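Local atomic coordinates of water-soluble chlorophyll protein (Brassicaceae, PDB entry 5HPZ), a protein that binds chlorophyll in a water-soluble tetramer and, having the beta-trefoil fold of Kunitz-type protease inhibitors, may also inhibit endopeptidases. Residues P39-L43 with W87-L93. Residues are numbered along the deposited sequence.
Sequences PFCPL and WPVCNEL. With 68G (13'2-hydroxyl-Chlorophyll a), chain C.
A disulfide beside the chlorophyll pocket joins two loops of the Kunitz-type beta-trefoil. C41 SG and C90 SG lie 2.0 Å apart with chi3 -92°, both cysteines in the m rotamer and their CA atoms 5.5 Å apart. Cis peptide bonds precede P39 and P42. C90, with left-handed backbone angles (60/41), begins a type I turn to L93, closed by L93 N to C90 O at 3.1 Å; N91 ND2 donates to W87 O at 2.7 Å. Apolar side chains pack against the bridge: C90 SG meets the F40 ring edge, 5.4 Å from its centroid, and L43 CG at 3.9 Å, while L93 CD1 lies 4.4 Å from C41 CB and 3.7 Å from P42 CB. L43 CD1 approaches W87 CZ2 to 4.1 Å, and both residues line the pigment site, with L43 CD2 3.7 Å from 68G CAB and W87 CZ3 3.7 Å from 68G CAC. L43 and W87 both also touch P32 of strand 30-33 and I113 of strand 111-113, and L43 shares a backbone hydrogen bond with I113.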
ATOM      1  N   PRO A  39     -10.540  -4.889  -5.394  1.00 33.24           N
ATOM      2  CA  PRO A  39     -10.918  -4.093  -4.216  1.00 34.63           C
ATOM      3  C   PRO A  39     -10.426  -4.692  -2.871  1.00 31.30           C
ATOM      4  O   PRO A  39     -10.180  -5.878  -2.781  1.00 28.15           O
ATOM      5  CB  PRO A  39     -12.488  -4.079  -4.290  1.00 37.38           C
ATOM      6  CG  PRO A  39     -12.805  -5.320  -5.083  1.00 35.17           C
ATOM      7  CD  PRO A  39     -11.718  -5.439  -6.094  1.00 34.28           C
ATOM      8  N   PHE A  40     -10.178  -3.857  -1.859  1.00 27.25           N
ATOM      9  CA  PHE A  40      -9.700  -4.382  -0.552  1.00 28.37           C
ATOM     10  C   PHE A  40     -10.859  -4.515   0.484  1.00 28.27           C
ATOM     11  O   PHE A  40     -10.634  -4.986   1.616  1.00 27.97           O
ATOM     12  CB  PHE A  40      -8.510  -3.566   0.001  1.00 30.26           C
ATOM     13  CG  PHE A  40      -8.724  -2.089  -0.071  1.00 31.18           C
ATOM     14  CD1 PHE A  40      -9.685  -1.473   0.749  1.00 33.26           C
ATOM     15  CD2 PHE A  40      -8.001  -1.311  -0.966  1.00 33.43           C
ATOM     16  CE1 PHE A  40      -9.930  -0.121   0.649  1.00 30.26           C
ATOM     17  CE2 PHE A  40      -8.220   0.057  -1.046  1.00 33.97           C
ATOM     18  CZ  PHE A  40      -9.199   0.644  -0.250  1.00 33.54           C
ATOM     19  N   CYS A  41     -12.068  -4.115   0.082  1.00 29.21           N
ATOM     20  CA  CYS A  41     -13.286  -4.287   0.865  1.00 29.34           C
ATOM     21  C   CYS A  41     -14.116  -5.428   0.280  1.00 27.78           C
ATOM     22  O   CYS A  41     -14.164  -5.558  -0.914  1.00 28.32           O
ATOM     23  CB  CYS A  41     -14.115  -3.036   0.731  1.00 33.43           C
ATOM     24  SG  CYS A  41     -13.289  -1.563   1.326  1.00 33.38           S
ATOM     25  N   PRO A  42     -14.818  -6.199   1.085  1.00 27.76           N
ATOM     26  CA  PRO A  42     -14.733  -6.188   2.564  1.00 26.53           C
ATOM     27  C   PRO A  42     -13.431  -6.748   3.095  1.00 25.32           C
ATOM     28  O   PRO A  42     -12.800  -7.558   2.438  1.00 26.23           O
ATOM     29  CB  PRO A  42     -15.856  -7.157   2.996  1.00 30.07           C
ATOM     30  CG  PRO A  42     -16.115  -8.035   1.805  1.00 29.81           C
ATOM     31  CD  PRO A  42     -15.610  -7.345   0.551  1.00 32.71           C
ATOM     32  N   LEU A  43     -13.016  -6.237   4.241  1.00 25.91           N
ATOM     33  CA  LEU A  43     -11.860  -6.667   4.960  1.00 23.83           C
ATOM     34  C   LEU A  43     -12.038  -8.074   5.498  1.00 26.78           C
ATOM     35  O   LEU A  43     -13.190  -8.539   5.774  1.00 27.05           O
ATOM     36  CB  LEU A  43     -11.637  -5.755   6.154  1.00 24.34           C
ATOM     37  CG  LEU A  43     -11.335  -4.311   5.794  1.00 25.53           C
ATOM     38  CD1 LEU A  43     -11.251  -3.539   7.084  1.00 27.15           C
ATOM     39  CD2 LEU A  43     -10.003  -4.182   5.018  1.00 25.66           C
ATOM     40  N   TRP A  87     -12.233   4.099  11.642  1.00 32.51           N
ATOM     41  CA  TRP A  87     -12.506   3.150  10.647  1.00 35.39           C
ATOM     42  C   TRP A  87     -12.342   3.760   9.264  1.00 35.79           C
ATOM     43  O   TRP A  87     -13.313   4.121   8.606  1.00 35.13           O
ATOM     44  CB  TRP A  87     -13.906   2.611  10.867  1.00 36.86           C
ATOM     45  CG  TRP A  87     -14.091   1.312  10.191  1.00 35.04           C
ATOM     46  CD1 TRP A  87     -14.635   1.085   8.958  1.00 39.70           C
ATOM     47  CD2 TRP A  87     -13.757   0.033  10.730  1.00 34.69           C
ATOM     48  NE1 TRP A  87     -14.648  -0.265   8.691  1.00 39.54           N
ATOM     49  CE2 TRP A  87     -14.105  -0.930   9.764  1.00 35.36           C
ATOM     50  CE3 TRP A  87     -13.175  -0.391  11.940  1.00 34.00           C
ATOM     51  CZ2 TRP A  87     -13.903  -2.288   9.967  1.00 34.54           C
ATOM     52  CZ3 TRP A  87     -12.967  -1.770  12.138  1.00 34.97           C
ATOM     53  CH2 TRP A  87     -13.300  -2.676  11.162  1.00 33.58           C
ATOM     54  N   PRO A  88     -11.107   3.780   8.755  1.00 34.00           N
ATOM     55  CA  PRO A  88     -10.908   4.717   7.648  1.00 33.77           C
ATOM     56  C   PRO A  88     -11.128   4.147   6.254  1.00 37.08           C
ATOM     57  O   PRO A  88     -10.872   4.850   5.278  1.00 36.79           O
ATOM     58  CB  PRO A  88      -9.430   5.118   7.800  1.00 36.33           C
ATOM     59  CG  PRO A  88      -8.796   3.965   8.542  1.00 34.97           C
ATOM     60  CD  PRO A  88      -9.861   3.409   9.431  1.00 32.94           C
ATOM     61  N   VAL A  89     -11.512   2.874   6.148  1.00 32.20           N
ATOM     62  CA  VAL A  89     -11.853   2.283   4.864  1.00 30.25           C
ATOM     63  C   VAL A  89     -13.085   1.414   5.008  1.00 30.33           C
ATOM     64  O   VAL A  89     -13.526   1.077   6.143  1.00 34.87           O
ATOM     65  CB  VAL A  89     -10.717   1.432   4.288  1.00 33.82           C
ATOM     66  CG1 VAL A  89      -9.584   2.349   3.862  1.00 34.80           C
ATOM     67  CG2 VAL A  89     -10.268   0.383   5.313  1.00 35.62           C
ATOM     68  N   CYS A  90     -13.638   1.085   3.851  1.00 26.07           N
ATOM     69  CA  CYS A  90     -14.744   0.182   3.753  1.00 29.90           C
ATOM     70  C   CYS A  90     -15.978   0.686   4.512  1.00 33.30           C
ATOM     71  O   CYS A  90     -16.685  -0.099   5.142  1.00 30.43           O
ATOM     72  CB  CYS A  90     -14.343  -1.229   4.211  1.00 30.64           C
ATOM     73  SG  CYS A  90     -12.943  -1.892   3.265  1.00 31.89           S
ATOM     74  N   ASN A  91     -16.244   1.992   4.424  1.00 35.10           N
ATOM     75  CA  ASN A  91     -17.221   2.625   5.322  1.00 38.88           C
ATOM     76  C   ASN A  91     -18.680   2.376   4.991  1.00 37.78           C
ATOM     77  O   ASN A  91     -19.556   2.543   5.821  1.00 40.88           O
ATOM     78  CB  ASN A  91     -16.957   4.112   5.321  1.00 41.82           C
ATOM     79  CG  ASN A  91     -15.715   4.443   6.070  1.00 45.64           C
ATOM     80  OD1 ASN A  91     -14.722   4.957   5.507  1.00 53.35           O
ATOM     81  ND2 ASN A  91     -15.731   4.114   7.365  1.00 45.64           N
ATOM     82  N   GLU A  92     -18.947   2.038   3.755  1.00 38.36           N
ATOM     83  CA  GLU A  92     -20.271   1.648   3.338  1.00 40.29           C
ATOM     84  C   GLU A  92     -20.641   0.257   3.842  1.00 42.38           C
ATOM     85  O   GLU A  92     -21.738  -0.202   3.545  1.00 43.53           O
ATOM     86  CB  GLU A  92     -20.365   1.681   1.800  1.00 46.24           C
ATOM     87  CG  GLU A  92     -19.433   0.692   1.050  1.00 55.00           C
ATOM     88  CD  GLU A  92     -17.941   0.738   1.492  1.00 55.91           C
ATOM     89  OE1 GLU A  92     -17.462   1.789   1.986  1.00 64.06           O
ATOM     90  OE2 GLU A  92     -17.228  -0.273   1.372  1.00 51.80           O
ATOM     91  N   LEU A  93     -19.747  -0.426   4.589  1.00 37.17           N
ATOM     92  CA  LEU A  93     -20.086  -1.741   5.147  1.00 36.74           C
ATOM     93  C   LEU A  93     -20.007  -1.657   6.639  1.00 34.42           C
ATOM     94  O   LEU A  93     -19.230  -0.884   7.159  1.00 39.37           O
ATOM     95  CB  LEU A  93     -19.124  -2.840   4.638  1.00 35.21           C
ATOM     96  CG  LEU A  93     -19.102  -3.207   3.155  1.00 35.38           C
ATOM     97  CD1 LEU A  93     -17.896  -4.079   2.804  1.00 38.41           C
ATOM     98  CD2 LEU A  93     -20.391  -3.916   2.772  1.00 34.42           C
TER
HETATM   99  C1  68G C1001       2.039  -7.803  11.026  1.00 44.48           C
HETATM  100  C2  68G C1001       2.806  -6.477  10.937  1.00 44.10           C
HETATM  101  C3  68G C1001       3.572  -6.236   9.711  1.00 47.13           C
HETATM  102  C4  68G C1001       3.542  -7.364   8.732  1.00 55.61           C
HETATM  103  C5  68G C1001       4.457  -5.010   9.471  1.00 47.69           C
HETATM  104  C6  68G C1001       3.671  -3.789   9.113  1.00 48.52           C
HETATM  105  C7  68G C1001       2.796  -3.961   7.917  1.00 46.13           C
HETATM  106  C8  68G C1001       2.480  -2.551   7.463  1.00 47.45           C
HETATM  107  C9  68G C1001       1.587  -1.762   8.451  1.00 46.45           C
HETATM  108  C10 68G C1001       1.720  -2.646   6.166  1.00 49.72           C
HETATM  109  C11 68G C1001       2.666  -2.246   5.111  1.00 53.71           C
HETATM  110  C12 68G C1001       1.762  -2.193   3.887  1.00 55.18           C
HETATM  111  C13 68G C1001       2.515  -2.948   2.791  1.00 56.33           C
HETATM  112  C14 68G C1001       3.919  -2.329   2.548  1.00 54.50           C
HETATM  113  C15 68G C1001       1.627  -2.888   1.530  1.00 51.60           C
HETATM  114  C16 68G C1001       1.967  -4.027   0.574  1.00 53.15           C
HETATM  115  C17 68G C1001       0.971  -3.812  -0.555  1.00 47.11           C
HETATM  116  C18 68G C1001       1.287  -4.861  -1.564  1.00 46.71           C
HETATM  117  C19 68G C1001       0.038  -5.156  -2.359  1.00 44.22           C
HETATM  118  C20 68G C1001       2.316  -4.257  -2.522  1.00 54.19           C
HETATM  119  O2A 68G C1001       1.048  -7.997   9.958  1.00 39.43           O
HETATM  120  CGA 68G C1001       0.094  -8.806  10.491  1.00 38.20           C
HETATM  121  O1A 68G C1001       0.189  -9.412  11.571  1.00 39.29           O
HETATM  122  CBA 68G C1001      -1.163  -8.866   9.699  1.00 34.79           C
HETATM  123  CAA 68G C1001      -2.138  -7.835  10.356  1.00 31.43           C
HETATM  124  C2A 68G C1001      -1.734  -6.342  10.109  1.00 27.08           C
HETATM  125  C3A 68G C1001      -1.932  -6.036   8.681  1.00 26.11           C
HETATM  126  CMA 68G C1001      -0.802  -5.121   8.320  1.00 26.54           C
HETATM  127  C4A 68G C1001      -3.176  -5.269   8.562  1.00 24.12           C
HETATM  128  CHB 68G C1001      -3.731  -4.813   7.442  1.00 23.29           C
HETATM  129  NA  68G C1001      -3.579  -5.027   9.789  1.00 23.88           N
HETATM  130  C1A 68G C1001      -2.751  -5.530  10.715  1.00 26.70           C
HETATM  131  CHA 68G C1001      -2.946  -5.303  12.025  1.00 28.79           C
HETATM  132  CBD 68G C1001      -2.129  -5.624  13.164  1.00 31.34           C
HETATM  133  CGD 68G C1001      -0.778  -5.093  13.044  1.00 33.93           C
HETATM  134  O1D 68G C1001       0.238  -5.789  13.278  1.00 35.19           O
HETATM  135  O2D 68G C1001      -0.661  -3.807  12.647  1.00 30.19           O
HETATM  136  CED 68G C1001       0.680  -3.385  12.537  1.00 34.20           C
HETATM  137  O   68G C1001      -1.910  -6.970  13.358  1.00 32.87           O
HETATM  138  CAD 68G C1001      -2.821  -5.065  14.293  1.00 33.22           C
HETATM  139  OBD 68G C1001      -2.441  -5.209  15.493  1.00 32.34           O
HETATM  140  C3D 68G C1001      -3.941  -4.422  13.843  1.00 32.33           C
HETATM  141  C2D 68G C1001      -5.063  -3.689  14.086  1.00 31.17           C
HETATM  142  CMD 68G C1001      -5.470  -3.270  15.324  1.00 31.30           C
HETATM  143  C4D 68G C1001      -3.963  -4.581  12.519  1.00 29.60           C
HETATM  144  ND  68G C1001      -4.993  -3.975  11.954  1.00 31.68           N
HETATM  145  C1D 68G C1001      -5.709  -3.402  12.938  1.00 29.67           C
HETATM  146  CHD 68G C1001      -6.871  -2.666  12.741  1.00 30.72           C
HETATM  147  C4C 68G C1001      -7.499  -2.287  11.611  1.00 28.83           C
HETATM  148  NC  68G C1001      -7.105  -2.714  10.373  1.00 34.63           N
HETATM  149 MG   68G C1001      -5.471  -3.890   9.998  1.00 35.04          MG
HETATM  150  C3C 68G C1001      -8.610  -1.516  11.398  1.00 30.03           C
HETATM  151  CAC 68G C1001      -9.440  -0.808  12.444  1.00 32.88           C
HETATM  152  CBC 68G C1001      -8.659   0.526  12.708  1.00 32.26           C
HETATM  153  C2C 68G C1001      -8.850  -1.462  10.069  1.00 33.14           C
HETATM  154  CMC 68G C1001      -9.869  -0.775   9.506  1.00 32.25           C
HETATM  155  C1C 68G C1001      -7.909  -2.207   9.417  1.00 27.77           C
HETATM  156  CHC 68G C1001      -7.729  -2.437   8.108  1.00 29.89           C
HETATM  157  C4B 68G C1001      -6.648  -2.917   7.452  1.00 28.66           C
HETATM  158  NB  68G C1001      -5.736  -3.714   8.024  1.00 27.10           N
HETATM  159  C1B 68G C1001      -4.790  -4.025   7.138  1.00 27.60           C
HETATM  160  C2B 68G C1001      -5.116  -3.394   5.974  1.00 29.05           C
HETATM  161  CMB 68G C1001      -4.393  -3.455   4.828  1.00 26.53           C
HETATM  162  C3B 68G C1001      -6.286  -2.761   6.163  1.00 28.09           C
HETATM  163  CAB 68G C1001      -7.025  -1.967   5.368  1.00 27.20           C
HETATM  164  CBB 68G C1001      -7.065  -1.961   3.855  1.00 28.15           C